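Local coordinates for putative carboxynorspermidine decarboxylase protein (Sinorhizobium meliloti, PDB 3MT1) that probably catalyses the pyridoxal 5'-phosphate-dependent decarboxylation of carboxynorspermidine and carboxyspermidine to norspermidine and spermidine in polyamine biosynthesis, at residues A265-L270 against Q319-Y324; L36-T41 against A234-S239; W42-L47 against I340-L345; K13-M18 against R49-G54. One frame throughout, in Å; residues are numbered along the deposited sequence.

Contact 1: residues A265-L270 against Q319-Y324. With SO4 (sulfate ion), chain D.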
loop_
_atom_site.group_PDB
_atom_site.type_symbol
_atom_site.label_atom_id
_atom_site.label_comp_id
_atom_site.label_asym_id
_atom_site.label_seq_id
_atom_site.Cartn_x
_atom_site.Cartn_y
_atom_site.Cartn_z
ATOM N N ALA B 265 -3.072 5.346 -0.906
ATOM C CA ALA B 265 -3.027 4.694 -2.201
ATOM C C ALA B 265 -1.840 5.149 -3.019
ATOM O O ALA B 265 -1.399 4.427 -3.907
ATOM C CB ALA B 265 -4.306 4.955 -2.962
ATOM N N HIS B 266 -1.343 6.346 -2.742
ATOM C CA HIS B 266 -0.460 7.048 -3.704
ATOM C C HIS B 266 0.898 7.476 -3.187
ATOM O O HIS B 266 1.790 7.712 -3.982
ATOM C CB HIS B 266 -1.177 8.245 -4.338
ATOM C CG HIS B 266 -2.490 7.876 -4.943
ATOM N ND1 HIS B 266 -3.565 8.737 -4.992
ATOM C CD2 HIS B 266 -2.913 6.712 -5.505
ATOM C CE1 HIS B 266 -4.585 8.127 -5.574
ATOM N NE2 HIS B 266 -4.219 6.895 -5.886
HETATM N N MSE B 267 1.049 7.579 -1.870
HETATM C CA MSE B 267 2.287 8.058 -1.243
HETATM C C MSE B 267 2.379 7.406 0.142
HETATM O O MSE B 267 2.406 8.064 1.187
HETATM C CB MSE B 267 2.254 9.583 -1.180
HETATM C CG MSE B 267 2.759 10.302 -2.474
HETATM SE SE MSE B 267 2.763 12.227 -2.088
HETATM C CE MSE B 267 4.642 12.360 -1.514
ATOM N N LEU B 268 2.395 6.076 0.113
ATOM C CA LEU B 268 2.069 5.264 1.245
ATOM C C LEU B 268 3.102 5.396 2.351
ATOM O O LEU B 268 2.780 5.230 3.521
ATOM C CB LEU B 268 1.888 3.818 0.781
ATOM C CG LEU B 268 1.790 2.649 1.785
ATOM C CD1 LEU B 268 0.551 2.759 2.704
ATOM C CD2 LEU B 268 1.845 1.258 1.097
ATOM N N ASP B 269 4.346 5.688 1.986
ATOM C CA ASP B 269 5.362 6.017 2.995
ATOM C C ASP B 269 4.916 7.131 3.938
ATOM O O ASP B 269 5.222 7.082 5.123
ATOM C CB ASP B 269 6.748 6.300 2.379
ATOM C CG ASP B 269 7.661 5.035 2.365
ATOM O OD1 ASP B 269 7.117 3.927 2.242
ATOM O OD2 ASP B 269 8.910 5.135 2.489
ATOM N N LEU B 270 4.167 8.107 3.440
ATOM C CA LEU B 270 3.655 9.159 4.326
ATOM C C LEU B 270 2.726 8.619 5.378
ATOM O O LEU B 270 2.756 9.061 6.529
ATOM C CB LEU B 270 2.944 10.291 3.577
ATOM C CG LEU B 270 3.746 10.926 2.432
ATOM C CD1 LEU B 270 2.978 12.103 1.871
ATOM C CD2 LEU B 270 5.191 11.316 2.906
ATOM N N GLN B 319 5.653 17.835 -3.777
ATOM C CA GLN B 319 7.028 17.832 -4.249
ATOM C C GLN B 319 7.725 16.528 -3.888
ATOM O O GLN B 319 7.290 15.809 -2.972
ATOM C CB GLN B 319 7.793 19.031 -3.660
ATOM C CG GLN B 319 7.177 20.381 -3.990
ATOM C CD GLN B 319 7.137 20.681 -5.491
ATOM O OE1 GLN B 319 8.137 20.541 -6.219
ATOM N NE2 GLN B 319 5.969 21.092 -5.959
ATOM N N ASP B 320 8.814 16.251 -4.599
ATOM C CA ASP B 320 9.654 15.091 -4.352
ATOM C C ASP B 320 8.872 13.803 -4.165
ATOM O O ASP B 320 9.009 13.135 -3.148
ATOM C CB ASP B 320 10.534 15.311 -3.127
ATOM C CG ASP B 320 11.781 14.459 -3.173
ATOM O OD1 ASP B 320 12.060 13.920 -4.273
ATOM O OD2 ASP B 320 12.490 14.346 -2.147
ATOM N N ALA B 321 8.070 13.444 -5.152
ATOM C CA ALA B 321 7.218 12.303 -5.017
ATOM C C ALA B 321 7.652 11.045 -5.778
ATOM O O ALA B 321 6.846 10.148 -5.945
ATOM C CB ALA B 321 5.808 12.696 -5.411
ATOM N N ALA B 322 8.905 10.935 -6.219
ATOM C CA ALA B 322 9.298 9.763 -7.039
ATOM C C ALA B 322 9.668 8.487 -6.266
ATOM O O ALA B 322 9.397 7.371 -6.738
ATOM C CB ALA B 322 10.408 10.122 -8.026
ATOM N N GLY B 323 10.310 8.635 -5.110
ATOM C CA GLY B 323 10.805 7.490 -4.369
ATOM C C GLY B 323 9.772 6.820 -3.483
ATOM O O GLY B 323 9.038 7.498 -2.716
ATOM N N TYR B 324 9.719 5.487 -3.563
ATOM C CA TYR B 324 8.911 4.704 -2.647
ATOM C C TYR B 324 7.440 5.125 -2.754
ATOM O O TYR B 324 6.654 4.972 -1.804
ATOM C CB TYR B 324 9.446 4.832 -1.192
ATOM C CG TYR B 324 10.843 4.284 -1.042
ATOM C CD1 TYR B 324 11.083 2.893 -1.046
ATOM C CD2 TYR B 324 11.948 5.151 -0.973
ATOM C CE1 TYR B 324 12.410 2.374 -0.945
ATOM C CE2 TYR B 324 13.257 4.666 -0.870
ATOM C CZ TYR B 324 13.480 3.289 -0.844
ATOM O OH TYR B 324 14.788 2.843 -0.766
HETATM S S SO4 D . 17.839 4.492 -0.629
HETATM O O1 SO4 D . 17.837 4.931 0.759
HETATM O O2 SO4 D . 16.643 4.945 -1.317
HETATM O O3 SO4 D . 19.023 5.124 -1.224
HETATM O O4 SO4 D . 17.973 3.032 -0.731
HETATM O O HOH W 1 5.343 6.606 -0.359
#

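Contact 2: residues L36-T41 against A234-S239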
loop_
_atom_site.group_PDB
_atom_site.type_symbol
_atom_site.label_atom_id
_atom_site.label_comp_id
_atom_site.label_asym_id
_atom_site.label_seq_id
_atom_site.Cartn_x
_atom_site.Cartn_y
_atom_site.Cartn_z
ATOM N N LEU B 36 16.001 -0.716 -7.387
ATOM C CA LEU B 36 14.646 -0.849 -7.920
ATOM C C LEU B 36 13.537 -0.834 -6.845
ATOM O O LEU B 36 12.414 -0.501 -7.148
ATOM C CB LEU B 36 14.536 -2.036 -8.848
ATOM C CG LEU B 36 15.389 -1.992 -10.138
ATOM C CD1 LEU B 36 15.033 -3.140 -11.093
ATOM C CD2 LEU B 36 15.186 -0.674 -10.873
ATOM N N LYS B 37 13.864 -1.117 -5.578
ATOM C CA LYS B 37 12.860 -1.025 -4.513
ATOM C C LYS B 37 12.332 0.408 -4.326
ATOM O O LYS B 37 11.182 0.611 -3.915
ATOM C CB LYS B 37 13.327 -1.654 -3.193
ATOM C CG LYS B 37 14.410 -0.910 -2.483
ATOM C CD LYS B 37 14.927 -1.639 -1.220
ATOM C CE LYS B 37 16.196 -0.917 -0.715
ATOM N NZ LYS B 37 16.928 -1.685 0.370
ATOM N N CYS B 38 13.153 1.399 -4.663
ATOM C CA CYS B 38 12.775 2.782 -4.492
ATOM C C CYS B 38 12.009 3.294 -5.717
ATOM O O CYS B 38 10.999 4.029 -5.588
ATOM C CB CYS B 38 14.025 3.604 -4.242
ATOM S SG CYS B 38 13.796 5.363 -4.541
ATOM N N PHE B 39 12.492 2.896 -6.907
ATOM C CA PHE B 39 12.035 3.487 -8.179
ATOM C C PHE B 39 12.266 2.507 -9.302
ATOM O O PHE B 39 13.380 2.103 -9.528
ATOM C CB PHE B 39 12.813 4.743 -8.462
ATOM C CG PHE B 39 12.381 5.469 -9.697
ATOM C CD1 PHE B 39 13.033 5.237 -10.934
ATOM C CD2 PHE B 39 11.373 6.433 -9.628
ATOM C CE1 PHE B 39 12.654 5.943 -12.102
ATOM C CE2 PHE B 39 10.965 7.132 -10.788
ATOM C CZ PHE B 39 11.613 6.904 -12.028
ATOM N N ALA B 40 11.193 2.135 -9.988
ATOM C CA ALA B 40 11.203 1.115 -11.016
ATOM C C ALA B 40 10.285 1.529 -12.180
ATOM O O ALA B 40 9.681 0.705 -12.877
ATOM C CB ALA B 40 10.801 -0.208 -10.419
ATOM N N THR B 41 10.231 2.834 -12.422
ATOM C CA THR B 41 9.414 3.376 -13.484
ATOM C C THR B 41 10.214 3.269 -14.779
ATOM O O THR B 41 10.877 4.242 -15.218
ATOM C CB THR B 41 9.051 4.791 -13.173
ATOM O OG1 THR B 41 8.261 4.781 -11.994
ATOM C CG2 THR B 41 8.231 5.415 -14.283
ATOM N N ALA B 234 18.624 8.920 -3.893
ATOM C CA ALA B 234 19.499 9.933 -4.469
ATOM C C ALA B 234 19.419 10.061 -6.016
ATOM O O ALA B 234 19.778 11.096 -6.593
ATOM C CB ALA B 234 20.921 9.744 -3.993
ATOM N N SER B 235 18.949 9.022 -6.693
ATOM C CA SER B 235 18.756 9.095 -8.138
ATOM C C SER B 235 17.602 10.008 -8.541
ATOM O O SER B 235 17.614 10.618 -9.616
ATOM C CB SER B 235 18.453 7.699 -8.676
ATOM O OG SER B 235 19.472 6.817 -8.269
ATOM N N ILE B 236 16.620 10.101 -7.657
ATOM C CA ILE B 236 15.302 10.494 -8.055
ATOM C C ILE B 236 14.805 11.723 -7.277
ATOM O O ILE B 236 13.703 12.226 -7.516
ATOM C CB ILE B 236 14.403 9.246 -7.941
ATOM C CG1 ILE B 236 13.693 9.027 -9.230
ATOM C CG2 ILE B 236 13.520 9.153 -6.669
ATOM C CD1 ILE B 236 14.547 8.265 -10.177
ATOM N N THR B 237 15.660 12.173 -6.354
ATOM C CA THR B 237 15.414 13.275 -5.443
ATOM C C THR B 237 14.932 14.517 -6.198
ATOM O O THR B 237 15.522 14.912 -7.201
ATOM C CB THR B 237 16.707 13.553 -4.579
ATOM O OG1 THR B 237 16.383 14.266 -3.374
ATOM C CG2 THR B 237 17.771 14.332 -5.351
ATOM N N LYS B 238 13.833 15.110 -5.731
ATOM C CA LYS B 238 13.331 16.398 -6.265
ATOM C C LYS B 238 13.051 16.392 -7.773
ATOM O O LYS B 238 12.976 17.454 -8.405
ATOM C CB LYS B 238 14.311 17.538 -5.926
ATOM C CG LYS B 238 14.444 17.800 -4.430
ATOM C CD LYS B 238 15.578 18.772 -4.164
ATOM C CE LYS B 238 16.570 18.191 -3.124
ATOM N NZ LYS B 238 15.958 18.009 -1.756
ATOM N N SER B 239 12.908 15.207 -8.349
ATOM C CA SER B 239 12.757 15.105 -9.781
ATOM C C SER B 239 11.317 15.077 -10.183
ATOM O O SER B 239 10.996 15.416 -11.328
ATOM C CB SER B 239 13.400 13.839 -10.329
ATOM O OG SER B 239 12.519 12.741 -10.143
#

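Contact 3: residues W42-L47 against I340-L345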
loop_
_atom_site.group_PDB
_atom_site.type_symbol
_atom_site.label_atom_id
_atom_site.label_comp_id
_atom_site.label_asym_id
_atom_site.label_seq_id
_atom_site.Cartn_x
_atom_site.Cartn_y
_atom_site.Cartn_z
ATOM N N TRP B 42 10.112 2.093 -15.385
ATOM C CA TRP B 42 11.036 1.697 -16.428
ATOM C C TRP B 42 11.027 2.549 -17.710
ATOM O O TRP B 42 12.046 2.618 -18.385
ATOM C CB TRP B 42 10.925 0.206 -16.749
ATOM C CG TRP B 42 9.553 -0.313 -17.070
ATOM C CD1 TRP B 42 8.630 -0.823 -16.184
ATOM C CD2 TRP B 42 8.970 -0.416 -18.352
ATOM N NE1 TRP B 42 7.512 -1.195 -16.834
ATOM C CE2 TRP B 42 7.692 -0.983 -18.179
ATOM C CE3 TRP B 42 9.408 -0.106 -19.641
ATOM C CZ2 TRP B 42 6.822 -1.217 -19.255
ATOM C CZ3 TRP B 42 8.553 -0.358 -20.719
ATOM C CH2 TRP B 42 7.268 -0.891 -20.517
ATOM N N SER B 43 9.931 3.243 -18.009
ATOM C CA SER B 43 9.906 4.069 -19.213
ATOM C C SER B 43 10.957 5.194 -19.256
ATOM O O SER B 43 11.137 5.831 -20.326
ATOM C CB SER B 43 8.528 4.696 -19.416
ATOM O OG SER B 43 8.207 5.491 -18.293
ATOM N N VAL B 44 11.617 5.458 -18.115
ATOM C CA VAL B 44 12.691 6.431 -18.074
ATOM C C VAL B 44 14.065 5.772 -17.929
ATOM O O VAL B 44 15.075 6.465 -17.820
ATOM C CB VAL B 44 12.471 7.581 -16.997
ATOM C CG1 VAL B 44 11.150 8.337 -17.231
ATOM C CG2 VAL B 44 12.587 7.070 -15.559
ATOM N N PHE B 45 14.123 4.445 -17.953
ATOM C CA PHE B 45 15.415 3.782 -17.909
ATOM C C PHE B 45 16.358 4.151 -19.068
ATOM O O PHE B 45 17.571 4.244 -18.890
ATOM C CB PHE B 45 15.250 2.271 -17.853
ATOM C CG PHE B 45 14.732 1.759 -16.543
ATOM C CD1 PHE B 45 14.576 2.599 -15.453
ATOM C CD2 PHE B 45 14.419 0.423 -16.393
ATOM C CE1 PHE B 45 14.101 2.116 -14.270
ATOM C CE2 PHE B 45 13.949 -0.060 -15.166
ATOM C CZ PHE B 45 13.797 0.787 -14.132
ATOM N N ASP B 46 15.798 4.358 -20.251
ATOM C CA ASP B 46 16.584 4.764 -21.412
ATOM C C ASP B 46 17.316 6.041 -21.124
ATOM O O ASP B 46 18.477 6.183 -21.505
ATOM C CB ASP B 46 15.722 4.880 -22.682
ATOM C CG ASP B 46 15.426 3.500 -23.304
ATOM O OD1 ASP B 46 16.263 2.585 -23.090
ATOM O OD2 ASP B 46 14.370 3.309 -23.984
ATOM N N LEU B 47 16.664 6.957 -20.419
ATOM C CA LEU B 47 17.354 8.166 -20.016
ATOM C C LEU B 47 18.433 7.917 -18.951
ATOM O O LEU B 47 19.519 8.441 -19.081
ATOM C CB LEU B 47 16.384 9.296 -19.647
ATOM C CG LEU B 47 16.944 10.469 -18.830
ATOM C CD1 LEU B 47 17.775 11.453 -19.685
ATOM C CD2 LEU B 47 15.808 11.196 -18.134
ATOM N N ILE B 340 1.013 8.032 -14.995
ATOM C CA ILE B 340 2.436 8.250 -14.928
ATOM C C ILE B 340 2.765 9.136 -16.119
ATOM O O ILE B 340 2.416 8.805 -17.255
ATOM C CB ILE B 340 3.225 6.907 -14.972
ATOM C CG1 ILE B 340 2.931 6.059 -13.729
ATOM C CG2 ILE B 340 4.732 7.144 -15.145
ATOM C CD1 ILE B 340 3.702 4.645 -13.709
ATOM N N ALA B 341 3.400 10.278 -15.846
ATOM C CA ALA B 341 3.736 11.256 -16.899
ATOM C C ALA B 341 5.106 11.903 -16.756
ATOM O O ALA B 341 5.691 11.969 -15.677
ATOM C CB ALA B 341 2.674 12.294 -17.016
ATOM N N ILE B 342 5.619 12.336 -17.887
ATOM C CA ILE B 342 6.923 12.976 -17.969
ATOM C C ILE B 342 6.803 14.414 -18.496
ATOM O O ILE B 342 6.164 14.631 -19.542
ATOM C CB ILE B 342 7.814 12.175 -18.938
ATOM C CG1 ILE B 342 8.033 10.774 -18.361
ATOM C CG2 ILE B 342 9.117 12.926 -19.232
ATOM C CD1 ILE B 342 8.813 9.809 -19.271
ATOM N N ARG B 343 7.395 15.387 -17.795
ATOM C CA ARG B 343 7.589 16.728 -18.381
ATOM C C ARG B 343 8.844 16.686 -19.243
ATOM O O ARG B 343 9.929 16.495 -18.721
ATOM C CB ARG B 343 7.717 17.817 -17.308
ATOM C CG ARG B 343 7.570 19.243 -17.867
ATOM C CD ARG B 343 7.970 20.328 -16.883
ATOM N NE ARG B 343 6.854 20.745 -16.025
ATOM C CZ ARG B 343 6.722 20.457 -14.720
ATOM N NH1 ARG B 343 7.642 19.729 -14.075
ATOM N NH2 ARG B 343 5.650 20.899 -14.047
ATOM N N GLU B 344 8.701 16.820 -20.554
ATOM C CA GLU B 344 9.877 16.787 -21.434
ATOM C C GLU B 344 10.558 18.171 -21.482
ATOM O O GLU B 344 10.100 19.124 -20.849
ATOM C CB GLU B 344 9.532 16.305 -22.853
ATOM C CG GLU B 344 8.610 15.102 -22.975
ATOM C CD GLU B 344 9.302 13.754 -23.217
ATOM O OE1 GLU B 344 10.430 13.526 -22.735
ATOM O OE2 GLU B 344 8.691 12.887 -23.884
ATOM N N LEU B 345 11.650 18.275 -22.236
ATOM C CA LEU B 345 12.446 19.530 -22.308
ATOM C C LEU B 345 11.685 20.743 -22.866
ATOM O O LEU B 345 11.706 21.816 -22.287
ATOM C CB LEU B 345 13.763 19.278 -23.051
ATOM C CG LEU B 345 14.598 18.197 -22.343
ATOM C CD1 LEU B 345 15.730 17.736 -23.218
ATOM C CD2 LEU B 345 15.101 18.677 -20.984
#

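Contact 4: residues K13-M18 against R49-G54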
loop_
_atom_site.group_PDB
_atom_site.type_symbol
_atom_site.label_atom_id
_atom_site.label_comp_id
_atom_site.label_asym_id
_atom_site.label_seq_id
_atom_site.Cartn_x
_atom_site.Cartn_y
_atom_site.Cartn_z
ATOM N N LYS B 13 15.187 17.672 -14.479
ATOM C CA LYS B 13 15.617 17.508 -13.092
ATOM C C LYS B 13 16.177 16.126 -12.809
ATOM O O LYS B 13 17.129 15.974 -12.024
ATOM C CB LYS B 13 14.486 17.814 -12.122
ATOM C CG LYS B 13 14.249 19.291 -12.034
ATOM C CD LYS B 13 12.995 19.582 -11.235
ATOM C CE LYS B 13 12.656 21.031 -11.338
ATOM N NZ LYS B 13 11.246 21.108 -10.954
ATOM N N LEU B 14 15.587 15.127 -13.447
ATOM C CA LEU B 14 16.105 13.795 -13.352
ATOM C C LEU B 14 17.509 13.796 -13.939
ATOM O O LEU B 14 18.431 13.316 -13.299
ATOM C CB LEU B 14 15.197 12.800 -14.071
ATOM C CG LEU B 14 15.623 11.324 -14.111
ATOM C CD1 LEU B 14 15.812 10.670 -12.708
ATOM C CD2 LEU B 14 14.555 10.560 -14.809
ATOM N N THR B 15 17.676 14.362 -15.131
ATOM C CA THR B 15 18.993 14.461 -15.754
ATOM C C THR B 15 20.039 15.153 -14.884
ATOM O O THR B 15 21.174 14.681 -14.816
ATOM C CB THR B 15 18.911 15.166 -17.096
ATOM O OG1 THR B 15 18.081 14.393 -17.951
ATOM C CG2 THR B 15 20.284 15.332 -17.723
ATOM N N ARG B 16 19.666 16.264 -14.242
ATOM C CA ARG B 16 20.533 16.938 -13.268
ATOM C C ARG B 16 21.107 15.868 -12.321
ATOM O O ARG B 16 22.306 15.783 -12.169
ATOM C CB ARG B 16 19.747 18.066 -12.556
ATOM C CG ARG B 16 20.400 18.855 -11.387
ATOM C CD ARG B 16 19.321 19.178 -10.305
ATOM N NE ARG B 16 18.436 17.989 -10.154
ATOM C CZ ARG B 16 17.352 17.872 -9.378
ATOM N NH1 ARG B 16 16.932 18.866 -8.607
ATOM N NH2 ARG B 16 16.683 16.722 -9.375
ATOM N N ASN B 17 20.261 14.990 -11.774
ATOM C CA ASN B 17 20.705 13.937 -10.855
ATOM C C ASN B 17 21.629 12.957 -11.528
ATOM O O ASN B 17 22.614 12.500 -10.948
ATOM C CB ASN B 17 19.526 13.136 -10.294
ATOM C CG ASN B 17 18.675 13.922 -9.329
ATOM O OD1 ASN B 17 19.040 15.016 -8.886
ATOM N ND2 ASN B 17 17.516 13.366 -8.996
HETATM N N MSE B 18 21.287 12.619 -12.756
HETATM C CA MSE B 18 22.032 11.644 -13.472
HETATM C C MSE B 18 23.444 12.150 -13.718
HETATM O O MSE B 18 24.394 11.411 -13.565
HETATM C CB MSE B 18 21.296 11.312 -14.747
HETATM C CG MSE B 18 20.041 10.459 -14.477
HETATM SE SE MSE B 18 20.491 8.714 -13.687
HETATM C CE MSE B 18 19.851 8.955 -11.846
ATOM N N ARG B 49 20.102 5.007 -18.152
ATOM C CA ARG B 49 21.085 4.001 -18.550
ATOM C C ARG B 49 22.507 4.564 -18.778
ATOM O O ARG B 49 23.487 4.045 -18.237
ATOM C CB ARG B 49 20.599 3.279 -19.831
ATOM C CG ARG B 49 20.946 1.812 -19.886
ATOM C CD ARG B 49 20.565 1.103 -21.180
ATOM N NE ARG B 49 21.757 0.450 -21.752
ATOM C CZ ARG B 49 21.822 -0.802 -22.228
ATOM N NH1 ARG B 49 20.753 -1.613 -22.192
ATOM N NH2 ARG B 49 22.978 -1.268 -22.736
ATOM N N ASP B 50 22.616 5.618 -19.582
ATOM C CA ASP B 50 23.938 6.088 -19.978
ATOM C C ASP B 50 24.724 6.770 -18.863
ATOM O O ASP B 50 25.887 7.107 -19.059
ATOM C CB ASP B 50 23.855 6.987 -21.205
ATOM C CG ASP B 50 23.277 6.266 -22.415
ATOM O OD1 ASP B 50 23.647 5.086 -22.657
ATOM O OD2 ASP B 50 22.453 6.882 -23.121
ATOM N N TYR B 51 24.102 6.947 -17.695
ATOM C CA TYR B 51 24.741 7.629 -16.586
ATOM C C TYR B 51 25.011 6.706 -15.428
ATOM O O TYR B 51 25.689 7.091 -14.464
ATOM C CB TYR B 51 23.912 8.820 -16.093
ATOM C CG TYR B 51 23.581 9.917 -17.110
ATOM C CD1 TYR B 51 24.385 11.062 -17.227
ATOM C CD2 TYR B 51 22.440 9.822 -17.931
ATOM C CE1 TYR B 51 24.053 12.094 -18.123
ATOM C CE2 TYR B 51 22.109 10.828 -18.843
ATOM C CZ TYR B 51 22.915 11.975 -18.929
ATOM O OH TYR B 51 22.598 12.986 -19.831
HETATM N N MSE B 52 24.479 5.498 -15.508
HETATM C CA MSE B 52 24.618 4.529 -14.436
HETATM C C MSE B 52 25.160 3.193 -14.908
HETATM O O MSE B 52 25.429 3.008 -16.100
HETATM C CB MSE B 52 23.298 4.357 -13.706
HETATM C CG MSE B 52 22.784 5.678 -13.139
HETATM SE SE MSE B 52 21.157 5.423 -12.090
HETATM C CE MSE B 52 21.951 5.024 -10.424
ATOM N N ASP B 53 25.342 2.259 -13.980
ATOM C CA ASP B 53 26.048 1.002 -14.293
ATOM C C ASP B 53 25.161 -0.244 -14.201
ATOM O O ASP B 53 25.655 -1.351 -14.440
ATOM C CB ASP B 53 27.287 0.837 -13.395
ATOM C CG ASP B 53 28.335 1.913 -13.646
ATOM O OD1 ASP B 53 29.100 1.774 -14.639
ATOM O OD2 ASP B 53 28.402 2.899 -12.857
ATOM N N GLY B 54 23.879 -0.066 -13.872
ATOM C CA GLY B 54 22.979 -1.172 -13.608
ATOM C C GLY B 54 21.941 -0.938 -12.505
ATOM O O GLY B 54 21.640 0.201 -12.115
#

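Contact 1: residues A265-L270 against Q319-Y324
Asp269, on helix 268-273, faces Tyr324, in the loop after strand 315-318, with their CA atoms 6.8 Å apart, while Met267, which breaks the helical path between two short helices, lies beside Ala321. The backbones do not bond directly, but a water links them: it accepts from Asp269 N at 2.7 Å and donates to Tyr324 O. Beyond that bridge the touch is made by side chains. Asp269 OD2 rests 3.7 Å from Tyr324 CB and approaches the ring obliquely, near its root, although the carboxylate and ring planes are only 4° apart. The other oxygen, OD1, makes a salt bridge to Lys328, which would help to fix the rotation of the carboxylate. Asp269 is a predicted substrate-binding residue, and Tyr324 lies beside another, Glu233. In fold-type III decarboxylases the active site forms at the dimer interface, between the barrel of one subunit and the C-terminal domain of the other, and probably does so here. With CG anti to the carbonyl carbon (chi1 -63°) the phenol of Tyr324 runs away from helix 268-273, and Tyr324 OH donates to sulfate O2 at 2.9 Å, that oxygen lying near the ring plane, at its edge. Gly199 N, Gly232 N and Glu233 N also bind this sulfate, probably from the crystallisation liquor, consistent with a pocket that takes the cofactor phosphate in relatives. The second patch is apolar: the selenomethionine chain of Met267 bends at chi3 to bring CE to 4.1 Å from Ala321 CB, and Leu242 of strand 240-251 touches both residues.

Contact 2: residues L36-T41 against A234-S239
Ile236 presses its CD1 methyl onto the centre of the Phe39 ring, 3.4 Å from the centroid and only 7° off the ring normal, which makes a well-centred CH-pi contact. Ile236 CG1 follows over the same face and comes within 3.5 Å of Phe39 CD2, so the outer branch of the isoleucine lies across one side of the ring and the two side chains meet at about a right angle. Phe39 reaches this place because its CG stands anti to the backbone N (chi1 -177°); on the opposite face Thr41 N lies near the rim. The other branch of Ile236 is held more loosely: Ile236 CG2 approaches Cys38 SG no closer than 4.4 Å. Cys38 is close to the bound sulfate and to Glu233, a predicted substrate-binding residue, so this weaker side of the contact borders the probable active site. Behind Ile236 the chain makes a type II turn to Ser239, whose N and OG both donate to Ile236 O from the same face of its carbonyl plane, at 3.2 and 2.9 Å. The contact thus joins the loop leaving barrel strand 31-35 to helix 233-236, which follows the last barrel strand, 226-229; Met48 of helix 45-49 packs on both Phe39 and Ile236, and Leu14 of helix 11-28 touches Ile236.

Contact 3: residues W42-L47 against I340-L345
Val44, which ends a short 3-10 turn at residues 42-44, stands over Ile342 of strand 339-343, their CA atoms 8.7 Å apart; the bond from Phe45 N to Trp42 O, 2.8 Å long, closes the turn before helix 45-49 begins. On the strand the side chains alternate, Ile340 and Ile342 starting toward the turn and Ala341 away from it. The meeting is made by single methyl groups. Val44 CG1 reaches to 3.4 Å from Ile342 CD1, close for two methyls, though the 2.5 Å resolution does not allow strain to be inferred, and the side chains slide past each other in opposite directions. Ile342 owes its reach to an extended outer branch, with CG1 anti to the carbonyl carbon (chi1 -63°) and CD1 carried straight on (chi2 175°). Strand 339-343 belongs to the C-terminal sheet, parallel to 6-10 and antiparallel to 349-353, while the turn and helix 45-49 form the first helical connection of the eight-stranded barrel. The contact is therefore a seam between the two domains of a fold-type III decarboxylase, lying away from the annotated sites. Val352 on the neighbouring strand lines the same patch, touching both Ser43 and Ile342. Ser43 OG comes only to 4.5 Å from Ile342 CD1; its polar partner is Ser365 OG of the second subunit, with which it is hydrogen-bonded. Trp42 NE1 likewise bonds to Glu361 O of the second subunit, whose Leu364 packs on Ile340.

Contact 4: residues K13-M18 against R49-G54
The torsions of Tyr51 bring it to Met18: CG anti to the carbonyl carbon (chi1 -58°) sends the ring to helix 11-28, and chi2 of -95° turns a face to it. Met18 CB lies over that face, 3.8 Å from the ring centroid and 22° off the normal, displaced toward the rim, so that its closest ring atom is Tyr51 CG at 3.6 Å. The selenomethionine chain of Met18 then bends at chi2 and chi3 and leads to Met52, where Met18 SE meets Met52 SE at 3.7 Å and the two chains cross at about a right angle. At the far end of the ring Thr15 CG2 approaches Tyr51 OH obliquely at 3.9 Å, while Thr15 OG1 bonds back to Lys11 O. A type I turn from Arg49 to Met52, closed by Met52 N to Arg49 O, places Tyr51 and Met52, consecutive residues, against the helix. Ser235 of helix 233-236 touches both Met18 and Met52. Helix 11-28, which precedes the first barrel strand, thus packs on the link that leads from helix 45-49 to strand 54-57 in the first beta-alpha-beta unit of the barrel found in fold-type III enzymes.

How the contacts relate
From the N terminus, contact 4 closes first, a loop of 30 residues that fixes helix 11-28 to the entry of strand 54-57. Inside that loop begin contacts 2 and 3, and both cross contact 4: 36-41 pairs with 234-239, joining the loop after the first barrel strand to the helix after the last, and 42-47 with 340-345, tying the barrel to the C-terminal sheet. Contacts 2 and 3 also cross each other and meet where Phe39 packs on Val44. Contact 1 opens after contact 2 has closed and is nested within the loop of contact 3; Tyr324 N bonding to Cys38 O joins it to contact 2. Asn17 bonds to Ser235 O and Thr237 O, linking contact 4 to contact 2.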